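Superoxide dismutase [Ni] (Streptomyces coelicolor, PDB 1T6U) catalyses the dismutation of superoxide to hydrogen peroxide and molecular oxygen with a nickel cofactor, working as a hexameric hollow sphere. Local coordinates at the interface of chains A and B. Coordinates in Å, arbitrary orientation; residue numbers count along the deposited sequence, not the author numbering. Chains: chain A/B, Superoxide dismutase [Ni].

The interface of chains A and B. Residues chain A 1, 6, 8; chain B 19-20, 23-24, 27.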
loop_
_atom_site.group_PDB
_atom_site.type_symbol
_atom_site.label_atom_id
_atom_site.label_comp_id
_atom_site.label_asym_id
_atom_site.label_seq_id
_atom_site.Cartn_x
_atom_site.Cartn_y
_atom_site.Cartn_z
ATOM N N HIS A 1 -8.197 -3.646 15.896
ATOM C CA HIS A 1 -7.214 -2.648 15.432
ATOM C C HIS A 1 -7.509 -2.335 13.974
ATOM O O HIS A 1 -6.990 -1.419 13.340
ATOM C CB HIS A 1 -5.787 -3.170 15.564
ATOM C CG HIS A 1 -5.512 -4.443 14.812
ATOM N ND1 HIS A 1 -6.564 -5.170 14.281
ATOM C CD2 HIS A 1 -4.381 -5.124 14.489
ATOM C CE1 HIS A 1 -6.067 -6.240 13.667
ATOM N NE2 HIS A 1 -4.740 -6.243 13.787
ATOM N N CYS A 6 -12.441 -5.785 15.671
ATOM C CA CYS A 6 -11.963 -7.108 16.064
ATOM C C CYS A 6 -11.727 -7.246 17.551
ATOM O O CYS A 6 -11.629 -8.374 18.014
ATOM C CB CYS A 6 -10.673 -7.457 15.317
ATOM S SG CYS A 6 -9.255 -6.470 15.819
ATOM N N VAL A 8 -9.030 -6.496 19.159
ATOM C CA VAL A 8 -7.612 -6.726 19.431
ATOM C C VAL A 8 -6.827 -5.417 19.300
ATOM O O VAL A 8 -6.796 -4.819 18.238
ATOM C CB VAL A 8 -7.017 -7.786 18.487
ATOM C CG1 VAL A 8 -5.531 -8.015 18.742
ATOM C CG2 VAL A 8 -7.743 -9.101 18.668
ATOM N N GLU B 19 -3.816 -13.116 16.023
ATOM C CA GLU B 19 -4.884 -13.025 16.993
ATOM C C GLU B 19 -6.092 -12.282 16.422
ATOM O O GLU B 19 -7.236 -12.662 16.693
ATOM C CB GLU B 19 -4.365 -12.317 18.249
ATOM C CG GLU B 19 -3.366 -13.091 19.043
ATOM C CD GLU B 19 -3.947 -14.165 19.922
ATOM O OE1 GLU B 19 -5.126 -14.514 19.841
ATOM O OE2 GLU B 19 -3.076 -14.637 20.698
ATOM N N SER B 20 -5.850 -11.220 15.652
ATOM C CA SER B 20 -6.987 -10.501 15.059
ATOM C C SER B 20 -7.670 -11.407 14.056
ATOM O O SER B 20 -8.931 -11.405 13.993
ATOM C CB SER B 20 -6.556 -9.136 14.506
ATOM O OG SER B 20 -5.928 -9.285 13.268
ATOM N N ALA B 23 -9.890 -13.663 16.118
ATOM C CA ALA B 23 -10.976 -12.888 16.683
ATOM C C ALA B 23 -12.047 -12.592 15.653
ATOM O O ALA B 23 -13.251 -12.683 15.931
ATOM C CB ALA B 23 -10.473 -11.579 17.260
ATOM N N VAL B 24 -11.622 -12.255 14.438
ATOM C CA VAL B 24 -12.576 -12.024 13.350
ATOM C C VAL B 24 -13.390 -13.271 13.091
ATOM O O VAL B 24 -14.616 -13.186 12.976
ATOM C CB VAL B 24 -11.863 -11.502 12.102
ATOM C CG1 VAL B 24 -12.835 -11.432 10.935
ATOM C CG2 VAL B 24 -11.301 -10.125 12.408
ATOM N N LYS B 27 -15.933 -13.606 15.622
ATOM C CA LYS B 27 -17.048 -12.657 15.425
ATOM C C LYS B 27 -18.007 -13.068 14.329
ATOM O O LYS B 27 -19.227 -12.767 14.357
ATOM C CB LYS B 27 -16.482 -11.254 15.138
ATOM C CG LYS B 27 -15.671 -10.678 16.291
ATOM C CD LYS B 27 -16.235 -9.511 17.018
ATOM C CE LYS B 27 -15.252 -8.847 17.988
ATOM N NZ LYS B 27 -15.769 -8.890 19.387
#
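The nickel-binding N-terminal hook of chain A lies against helix 12-28 of chain B, so a catalytic metal site borders a subunit interface of the homohexamer. B:Ser20, B:Ala23, B:Val24 and B:Lys27, recurring at three- and four-residue intervals, place one helix face against the hook. B:Ser20 lies beside CE1 and NE2 of the A:His1 imidazole, with CB and OG both tilted to one side of the ring plane; its hydroxyl OG is 3.3 Å from NE2, a polar contact not counted as a hydrogen bond. ND1, on the other side of CE1, points back to the metal site and lies 3.4 Å from A:Cys6 SG, and the terminal amino N of A:His1 is 3.0 Å from that sulfur, as expected for nickel-binding groups converging. Replacing A:His1 by an alanine removes the imidazole, which would probably leave nickel without that donor, though not the terminal amine, and B:Ser20 without the ring beside it. Within the hook, A:Val8 N donates to A:Cys6 SG (3.3 Å, 160° at H), which probably helps to orient the sulfur and may temper its charge. In A:Val8, chi1 179° sets CG2 anti to the carbonyl carbon, where it meets B:Ser20 CA and B:Ala23 CB, both at 3.9 Å. A:Cys6 is flanked by B:Ser20 CB, 4.0 Å from SG, by B:Val24 CG2 beside its CB, and by B:Ala23 CB, 3.5 Å from its carbonyl O. Further along, the bent B:Lys27 chain passes its CE methylene 3.7 Å from the A:Cys6 carbonyl O.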